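Local coordinates for TCP pilus virulence regulatory protein (Vibrio cholerae, PDB 4MLO) that probably activates transcription of virulence genes, such as those of the TCP pilus, as an AraC-family DNA-binding regulator whose pocket holds a fatty acid, at residues T19-I27 and F255-P263. Numbering follows the deposited sequence. Where two conformers were deposited one is given.
Sequences TYIFNNLYI and FKSTMNVAP. With PAM (palmitoleic acid), chain E.
The carbonyl oxygen of T258, in the last turn of helix 248-259, accepts the backbone N-H of N23: N23 N to T258 O is 2.9 Å and nearly straight at 162°. The donor arrives tilted 19° from the carbonyl plane, and F22 CA adds a C-H...O contact to the same oxygen at 3.3 Å. A second such contact runs the other way, from T258 CA to N23 O, so that the two chains approach backbone to backbone here. T258 sets its methyl in the corner where strand 19-26 bends: CG2, anti to the backbone N, lies against N23 O and L25 CD1, while OG1 turns back to V254 O of its own helix and takes a proton from water 5, which also donates to N24 O. The bend itself is a G1 beta bulge, N24 and L25 both facing Q67 of the neighbouring strand. The N-terminal cupin-like domain and an AraC-type helix-turn-helix domain thus meet edge strand to helix end, beside the fatty-acid pocket. M259 starts away from the strand, but its chain, bent at chi2 (-72°) and chi3, brings SD back between L25 CD1 at 3.9 Å and the rim of F22. This is a Met-aromatic contact at the ring edge, with SD 5.1 Å from the ring centroid. The tail of the palmitoleic acid lies beyond, its C15 over one face of Y20 and 3.8 Å from F22 CZ, its terminal C16 near V261 CG2; both domains therefore line the pocket. Past the helix end, where N260 has positive phi, water replaces direct bonds: water 3 links I21 N to M259 O, and water 1 joins T19 O to N260 ND2, while the CB of N260 packs 3.5 Å from I21 O.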
loop_
_atom_site.group_PDB
_atom_site.type_symbol
_atom_site.label_atom_id
_atom_site.label_comp_id
_atom_site.label_asym_id
_atom_site.label_seq_id
_atom_site.Cartn_x
_atom_site.Cartn_y
_atom_site.Cartn_z
ATOM N N THR A 19 -10.229 -16.304 0.646
ATOM C CA THR A 19 -9.198 -15.646 1.449
ATOM C C THR A 19 -8.063 -15.181 0.551
ATOM O O THR A 19 -7.508 -15.968 -0.216
ATOM C CB THR A 19 -8.643 -16.578 2.529
ATOM O OG1 THR A 19 -9.705 -16.955 3.414
ATOM C CG2 THR A 19 -7.590 -15.891 3.349
ATOM N N TYR A 20 -7.708 -13.908 0.683
ATOM C CA TYR A 20 -6.527 -13.356 0.059
ATOM C C TYR A 20 -5.431 -13.285 1.108
ATOM O O TYR A 20 -5.676 -12.840 2.234
ATOM C CB TYR A 20 -6.801 -11.960 -0.491
ATOM C CG TYR A 20 -7.815 -11.924 -1.621
ATOM C CD1 TYR A 20 -8.753 -10.891 -1.696
ATOM C CD2 TYR A 20 -7.810 -12.883 -2.616
ATOM C CE1 TYR A 20 -9.679 -10.833 -2.736
ATOM C CE2 TYR A 20 -8.749 -12.844 -3.657
ATOM C CZ TYR A 20 -9.673 -11.812 -3.707
ATOM O OH TYR A 20 -10.589 -11.753 -4.734
ATOM N N ILE A 21 -4.228 -13.696 0.730
ATOM C CA ILE A 21 -3.096 -13.762 1.643
ATOM C C ILE A 21 -1.910 -13.073 0.999
ATOM O O ILE A 21 -1.491 -13.439 -0.103
ATOM C CB ILE A 21 -2.702 -15.209 1.992
ATOM C CG1 ILE A 21 -3.879 -15.962 2.550
ATOM C CG2 ILE A 21 -1.532 -15.213 2.967
ATOM C CD1 ILE A 21 -3.591 -17.456 2.634
ATOM N N PHE A 22 -1.345 -12.098 1.721
ATOM C CA PHE A 22 -0.213 -11.317 1.262
ATOM C C PHE A 22 0.980 -11.570 2.167
ATOM O O PHE A 22 0.844 -11.516 3.403
ATOM C CB PHE A 22 -0.557 -9.841 1.252
ATOM C CG PHE A 22 -1.755 -9.533 0.442
ATOM C CD1 PHE A 22 -1.680 -9.524 -0.934
ATOM C CD2 PHE A 22 -2.988 -9.373 1.049
ATOM C CE1 PHE A 22 -2.799 -9.276 -1.697
ATOM C CE2 PHE A 22 -4.109 -9.131 0.284
ATOM C CZ PHE A 22 -4.011 -9.077 -1.084
ATOM N N ASN A 23 2.141 -11.791 1.545
ATOM C CA ASN A 23 3.393 -12.072 2.237
ATOM C C ASN A 23 4.475 -11.170 1.679
ATOM O O ASN A 23 4.845 -11.300 0.516
ATOM C CB ASN A 23 3.819 -13.531 2.077
ATOM C CG ASN A 23 5.094 -13.847 2.843
ATOM O OD1 ASN A 23 5.139 -13.708 4.049
ATOM N ND2 ASN A 23 6.116 -14.273 2.143
ATOM N N ASN A 24 5.012 -10.270 2.514
ATOM C CA ASN A 24 6.063 -9.374 2.075
ATOM C C ASN A 24 5.591 -8.530 0.892
ATOM O O ASN A 24 6.331 -8.270 -0.055
ATOM C CB ASN A 24 7.343 -10.141 1.758
ATOM C CG ASN A 24 8.061 -10.610 3.041
ATOM O OD1 ASN A 24 7.739 -10.151 4.147
ATOM N ND2 ASN A 24 8.995 -11.537 2.882
ATOM N N LEU A 25 4.380 -7.996 1.038
ATOM C CA LEU A 25 3.806 -7.043 0.083
ATOM C C LEU A 25 4.330 -5.641 0.410
ATOM O O LEU A 25 3.974 -5.078 1.452
ATOM C CB LEU A 25 2.280 -7.064 0.146
ATOM C CG LEU A 25 1.539 -6.142 -0.827
ATOM C CD1 LEU A 25 1.748 -6.666 -2.254
ATOM C CD2 LEU A 25 0.050 -5.958 -0.453
ATOM N N TYR A 26 5.132 -5.093 -0.511
ATOM C CA TYR A 26 5.659 -3.728 -0.421
ATOM C C TYR A 26 4.606 -2.727 -0.867
ATOM O O TYR A 26 4.029 -2.841 -1.959
ATOM C CB TYR A 26 6.935 -3.576 -1.267
ATOM C CG TYR A 26 7.404 -2.142 -1.390
ATOM C CD1 TYR A 26 8.067 -1.514 -0.349
ATOM C CD2 TYR A 26 7.156 -1.430 -2.533
ATOM C CE1 TYR A 26 8.463 -0.175 -0.478
ATOM C CE2 TYR A 26 7.512 -0.145 -2.653
ATOM C CZ TYR A 26 8.143 0.488 -1.631
ATOM O OH TYR A 26 8.463 1.818 -1.867
ATOM N N ILE A 27 4.361 -1.732 -0.029
ATOM C CA ILE A 27 3.313 -0.749 -0.275
ATOM C C ILE A 27 4.015 0.432 -0.938
ATOM O O ILE A 27 4.692 1.218 -0.277
ATOM C CB ILE A 27 2.588 -0.353 1.008
ATOM C CG1 ILE A 27 1.978 -1.591 1.677
ATOM C CG2 ILE A 27 1.529 0.644 0.698
ATOM C CD1 ILE A 27 1.008 -2.381 0.794
ATOM N N PHE A 255 6.019 -13.842 -7.268
ATOM C CA PHE A 255 4.665 -13.299 -7.311
ATOM C C PHE A 255 3.713 -14.222 -6.554
ATOM O O PHE A 255 2.910 -13.762 -5.731
ATOM C CB PHE A 255 4.241 -13.106 -8.762
ATOM C CG PHE A 255 2.998 -12.274 -8.934
ATOM C CD1 PHE A 255 1.749 -12.840 -8.767
ATOM C CD2 PHE A 255 3.064 -10.931 -9.192
ATOM C CE1 PHE A 255 0.614 -12.090 -8.904
ATOM C CE2 PHE A 255 1.910 -10.162 -9.321
ATOM C CZ PHE A 255 0.678 -10.759 -9.161
ATOM N N LYS A 256 3.841 -15.528 -6.802
ATOM C CA LYS A 256 3.026 -16.527 -6.110
ATOM C C LYS A 256 3.234 -16.486 -4.599
ATOM O O LYS A 256 2.278 -16.601 -3.837
ATOM C CB LYS A 256 3.353 -17.921 -6.662
ATOM C CG LYS A 256 2.776 -18.183 -8.012
ATOM C CD LYS A 256 3.419 -19.426 -8.650
ATOM C CE LYS A 256 2.844 -19.682 -10.017
ATOM N NZ LYS A 256 3.342 -20.977 -10.574
ATOM N N SER A 257 4.483 -16.352 -4.141
ATOM C CA SER A 257 4.780 -16.263 -2.710
ATOM C C SER A 257 4.159 -15.015 -2.086
ATOM O O SER A 257 3.669 -15.037 -0.955
ATOM C CB SER A 257 6.299 -16.266 -2.522
ATOM O OG SER A 257 6.707 -16.025 -1.177
ATOM N N THR A 258 4.177 -13.892 -2.835
ATOM C CA THR A 258 3.742 -12.600 -2.320
ATOM C C THR A 258 2.220 -12.448 -2.326
ATOM O O THR A 258 1.633 -11.962 -1.336
ATOM C CB THR A 258 4.410 -11.491 -3.150
ATOM O OG1 THR A 258 5.841 -11.657 -3.110
ATOM C CG2 THR A 258 4.030 -10.102 -2.640
ATOM N N MET A 259 1.580 -12.849 -3.425
ATOM C CA MET A 259 0.165 -12.635 -3.657
ATOM C C MET A 259 -0.684 -13.893 -3.478
ATOM O O MET A 259 -1.917 -13.794 -3.494
ATOM C CB MET A 259 -0.029 -12.093 -5.062
ATOM C CG MET A 259 0.755 -10.812 -5.346
ATOM S SD MET A 259 0.059 -9.388 -4.483
ATOM C CE MET A 259 -1.385 -9.008 -5.388
ATOM N N ASN A 260 -0.052 -15.057 -3.323
ATOM C CA ASN A 260 -0.716 -16.362 -3.212
ATOM C C ASN A 260 -1.570 -16.714 -4.433
ATOM O O ASN A 260 -2.488 -17.545 -4.333
ATOM C CB ASN A 260 -1.559 -16.406 -1.949
ATOM C CG ASN A 260 -1.732 -17.795 -1.406
ATOM O OD1 ASN A 260 -0.759 -18.568 -1.210
ATOM N ND2 ASN A 260 -2.990 -18.122 -1.108
ATOM N N VAL A 261 -1.299 -16.103 -5.590
ATOM C CA VAL A 261 -1.927 -16.429 -6.867
ATOM C C VAL A 261 -0.875 -16.258 -7.947
ATOM O O VAL A 261 0.151 -15.616 -7.739
ATOM C CB VAL A 261 -3.178 -15.565 -7.193
ATOM C CG1 VAL A 261 -4.197 -15.682 -6.089
ATOM C CG2 VAL A 261 -2.803 -14.098 -7.396
ATOM N N ALA A 262 -1.106 -16.891 -9.087
ATOM C CA ALA A 262 -0.230 -16.746 -10.225
ATOM C C ALA A 262 -0.420 -15.366 -10.855
ATOM O O ALA A 262 -1.487 -14.765 -10.741
ATOM C CB ALA A 262 -0.510 -17.834 -11.260
ATOM N N PRO A 263 0.611 -14.837 -11.534
ATOM C CA PRO A 263 0.437 -13.564 -12.252
ATOM C C PRO A 263 -0.761 -13.569 -13.182
ATOM O O PRO A 263 -1.468 -12.559 -13.260
ATOM C CB PRO A 263 1.775 -13.408 -13.001
ATOM C CG PRO A 263 2.762 -14.134 -12.130
ATOM C CD PRO A 263 2.006 -15.315 -11.545
HETATM C C1 PAM E . -3.161 -3.362 -5.350
HETATM O O1 PAM E . -4.257 -3.012 -5.866
HETATM O O2 PAM E . -2.229 -2.542 -5.178
HETATM C C2 PAM E . -2.933 -4.792 -4.947
HETATM C C3 PAM E . -2.596 -4.922 -3.453
HETATM C C4 PAM E . -3.751 -4.376 -2.616
HETATM C C5 PAM E . -3.520 -4.538 -1.118
HETATM C C6 PAM E . -4.617 -3.842 -0.314
HETATM C C7 PAM E . -6.004 -4.433 -0.559
HETATM C C8 PAM E . -6.112 -5.834 0.016
HETATM C C9 PAM E . -7.462 -6.480 -0.278
HETATM C C10 PAM E . -7.808 -6.971 -1.473
HETATM C C11 PAM E . -6.896 -6.893 -2.686
HETATM C C12 PAM E . -7.072 -8.068 -3.649
HETATM C C13 PAM E . -5.879 -8.073 -4.608
HETATM C C14 PAM E . -5.632 -9.386 -5.324
HETATM C C15 PAM E . -5.410 -10.540 -4.355
HETATM C C16 PAM E . -4.597 -11.649 -4.974
HETATM O O HOH W 1 -5.460 -16.534 -1.711
HETATM O O HOH W 2 0.923 -14.887 0.254
HETATM O O HOH W 3 -4.430 -14.163 -2.121
HETATM O O HOH W 4 6.921 -13.458 -0.656
HETATM O O HOH W 5 7.612 -9.788 -2.033
#